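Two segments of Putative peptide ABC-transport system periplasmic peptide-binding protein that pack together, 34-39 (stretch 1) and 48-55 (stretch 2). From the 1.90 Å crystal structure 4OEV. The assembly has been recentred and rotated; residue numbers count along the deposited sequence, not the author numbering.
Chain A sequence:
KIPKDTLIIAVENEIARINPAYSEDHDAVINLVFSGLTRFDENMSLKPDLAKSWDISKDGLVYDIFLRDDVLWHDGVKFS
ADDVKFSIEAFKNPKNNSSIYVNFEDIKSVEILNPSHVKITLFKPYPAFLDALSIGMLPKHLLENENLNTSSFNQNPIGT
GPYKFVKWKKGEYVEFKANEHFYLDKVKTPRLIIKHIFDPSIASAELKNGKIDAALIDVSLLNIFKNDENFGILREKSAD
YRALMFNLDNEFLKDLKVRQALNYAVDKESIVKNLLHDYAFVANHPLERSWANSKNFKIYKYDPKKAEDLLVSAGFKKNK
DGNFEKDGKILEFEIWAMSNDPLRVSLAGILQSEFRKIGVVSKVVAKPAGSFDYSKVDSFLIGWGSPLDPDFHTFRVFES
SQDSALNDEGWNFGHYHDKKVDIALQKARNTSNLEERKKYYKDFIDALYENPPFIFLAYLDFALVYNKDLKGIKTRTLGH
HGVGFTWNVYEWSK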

# COMPACT_ATOMS: atom_id res chain seq x y z
N PHE A 34 7.98 6.07 -14.96
CA PHE A 34 6.95 7.09 -15.19
C PHE A 34 7.05 8.23 -14.20
O PHE A 34 7.68 8.08 -13.14
CB PHE A 34 5.56 6.47 -15.12
CG PHE A 34 5.34 5.41 -16.15
CD1 PHE A 34 4.81 5.73 -17.39
CD2 PHE A 34 5.68 4.09 -15.89
CE1 PHE A 34 4.62 4.75 -18.36
CE2 PHE A 34 5.50 3.10 -16.84
CZ PHE A 34 4.95 3.43 -18.08
N SER A 35 6.45 9.36 -14.55
CA SER A 35 6.30 10.44 -13.59
C SER A 35 4.96 11.06 -13.81
O SER A 35 4.41 11.01 -14.92
CB SER A 35 7.43 11.47 -13.73
OG SER A 35 7.40 12.03 -15.02
N GLY A 36 4.45 11.71 -12.75
CA GLY A 36 3.11 12.25 -12.73
C GLY A 36 3.13 13.76 -12.75
O GLY A 36 4.21 14.39 -12.83
N LEU A 37 1.94 14.35 -12.71
CA LEU A 37 1.78 15.79 -12.67
C LEU A 37 2.30 16.36 -11.37
O LEU A 37 2.77 17.50 -11.34
CB LEU A 37 0.31 16.18 -12.85
CG LEU A 37 -0.29 15.72 -14.16
CD1 LEU A 37 -1.75 16.22 -14.31
CD2 LEU A 37 0.61 16.22 -15.32
N THR A 38 2.16 15.59 -10.29
CA THR A 38 2.63 16.03 -9.00
C THR A 38 3.59 15.00 -8.41
O THR A 38 3.70 13.86 -8.89
CB THR A 38 1.47 16.27 -8.02
OG1 THR A 38 0.75 15.06 -7.81
CG2 THR A 38 0.47 17.30 -8.58
N ARG A 39 4.28 15.40 -7.35
CA ARG A 39 5.22 14.49 -6.66
C ARG A 39 5.29 14.92 -5.19
O ARG A 39 4.68 15.91 -4.81
CB ARG A 39 6.60 14.56 -7.32
CG ARG A 39 7.31 15.89 -7.06
CD ARG A 39 8.60 16.02 -7.81
NE ARG A 39 9.00 17.42 -7.81
CZ ARG A 39 9.73 18.01 -6.86
NH1 ARG A 39 10.01 19.31 -6.97
NH2 ARG A 39 10.22 17.31 -5.82
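Stretch 2 (48-55) PDLAKSWD

Stretch 1 runs in extended form from Phe34, the first residue to leave the preceding helix, through Ser35 and Gly36, turns at Leu37 (phi/psi -67/-33) and enters a strand at Thr38 and Arg39. The first part of stretch 2, Pro48 to Leu50, runs antiparallel to stretch 1, and the strand from Ala51 on leads away from it. Thr38 and Pro48 form a non-hydrogen-bonded antiparallel bridge, with their CA atoms 4.9 Å apart and their side chains diverging. This is the one bridge between the stretches; beyond it Asp49 adopts phi/psi of -132/-96 and Leu50 turns at -71/-25, before the chain resumes as a strand from Ala51 to Asp55. The backbones are closest in register at Leu37 and Leu50, whose CA atoms are 4.3 Å apart; the CA atoms of Thr38 and Asp49 are 4.6 Å apart.

The turn in stretch 2 gathers three successive amides around two carbonyls of stretch 1. Leu37 O accepts hydrogen bonds from both Asp49 N (3.0 Å) and Ala51 N (3.1 Å), while the intervening Leu50 N, although 3.4 Å from Leu37 O, is poorly angled for it and instead donates to Gly36 O at 2.9 Å. The backbone of stretch 2 thus wraps locally around Leu37 O rather than continuing an even sheet-like pattern.

The CA-to-CB bond of Asp49 points toward stretch 1; its CB lies 3.2 Å from Gly36 O and its OD2 lies 3.7 Å from Ser35 CB. A water extends this contact, accepting from Gly36 N at 2.6 Å and donating to Thr38 O at 3.1 Å and to Asp49 OD2 at 2.8 Å. Leu50 reaches back along the chain to Ser35: its CD1 approaches Ser35 O to 3.2 Å, and its CG is 3.6 Å from Ser35 OG.

Although the CA-to-CB bond of Leu37 points away overall, its side chain still makes apolar contacts, with Leu37 CD2 3.8 Å from Leu50 CB and Leu37 CB 3.9 Å from Ala51 CB. The CA-to-CB bond of Thr38 also points away, yet its methyl group meets the indole of Trp54. Thr38 CG2 sits 3.9 Å from Trp54 CH2 and over the face of the six-membered ring, in a CH-pi contact.

Arg39, with chi1 p and chi2 and chi3 t, reaches Pro48 and presents its guanidinium edge to a backbone carbonyl. Arg39 NE donates to Pro48 O at 2.9 Å, and a second water reinforces the link, accepting from Arg39 NH1 at 2.9 Å and donating to Pro48 O at 3.1 Å. Lys52, Ser53 and Asp55 make no contact with stretch 1.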

# COMPACT_ATOMS: atom_id res chain seq x y z
N PRO A 48 5.19 20.42 -7.58
CA PRO A 48 4.99 20.28 -9.03
C PRO A 48 5.92 19.24 -9.61
O PRO A 48 7.07 19.10 -9.15
CB PRO A 48 5.30 21.67 -9.58
CG PRO A 48 5.20 22.58 -8.42
CD PRO A 48 5.50 21.80 -7.18
N ASP A 49 5.45 18.50 -10.61
CA ASP A 49 6.34 17.59 -11.31
C ASP A 49 6.15 17.79 -12.80
O ASP A 49 6.72 18.72 -13.35
CB ASP A 49 6.12 16.11 -10.92
CG ASP A 49 7.25 15.23 -11.43
OD1 ASP A 49 8.03 15.78 -12.27
OD2 ASP A 49 7.36 14.03 -11.05
N LEU A 50 5.34 16.99 -13.48
CA LEU A 50 5.11 17.27 -14.90
C LEU A 50 4.28 18.52 -15.05
O LEU A 50 4.36 19.23 -16.08
CB LEU A 50 4.44 16.11 -15.61
CG LEU A 50 5.30 14.87 -15.88
CD1 LEU A 50 4.43 13.76 -16.51
CD2 LEU A 50 6.51 15.19 -16.75
N ALA A 51 3.49 18.83 -14.03
CA ALA A 51 2.70 20.07 -14.05
C ALA A 51 3.45 21.19 -13.32
O ALA A 51 3.94 20.95 -12.21
CB ALA A 51 1.33 19.85 -13.45
N LYS A 52 3.57 22.37 -13.94
CA LYS A 52 4.22 23.53 -13.31
C LYS A 52 3.39 24.18 -12.18
O LYS A 52 3.94 24.61 -11.17
CB LYS A 52 4.53 24.65 -14.37
CG LYS A 52 5.49 24.27 -15.50
CD LYS A 52 5.75 25.44 -16.52
CE LYS A 52 7.07 25.19 -17.32
NZ LYS A 52 7.61 26.32 -18.15
N SER A 53 2.07 24.29 -12.39
CA SER A 53 1.15 24.83 -11.38
C SER A 53 -0.30 24.47 -11.69
O SER A 53 -0.60 23.84 -12.71
CB SER A 53 1.25 26.33 -11.26
OG SER A 53 0.57 26.99 -12.33
N TRP A 54 -1.18 24.88 -10.78
CA TRP A 54 -2.60 24.57 -10.87
C TRP A 54 -3.45 25.49 -9.97
O TRP A 54 -2.99 25.94 -8.92
CB TRP A 54 -2.84 23.08 -10.50
CG TRP A 54 -2.25 22.66 -9.18
CD1 TRP A 54 -2.83 22.74 -7.95
CD2 TRP A 54 -0.93 22.12 -8.97
NE1 TRP A 54 -1.96 22.26 -6.98
CE2 TRP A 54 -0.79 21.89 -7.59
CE3 TRP A 54 0.12 21.79 -9.82
CZ2 TRP A 54 0.38 21.35 -7.05
CZ3 TRP A 54 1.29 21.29 -9.27
CH2 TRP A 54 1.40 21.08 -7.91
N ASP A 55 -4.68 25.75 -10.42
CA ASP A 55 -5.68 26.50 -9.67
C ASP A 55 -6.97 25.69 -9.55
O ASP A 55 -7.47 25.16 -10.55
CB ASP A 55 -5.97 27.85 -10.37
CG ASP A 55 -4.70 28.70 -10.57
OD1 ASP A 55 -4.23 29.31 -9.58
OD2 ASP A 55 -4.10 28.66 -11.66
O HOH W 1 5.61 11.92 -10.40
O HOH W 2 9.70 20.77 -9.44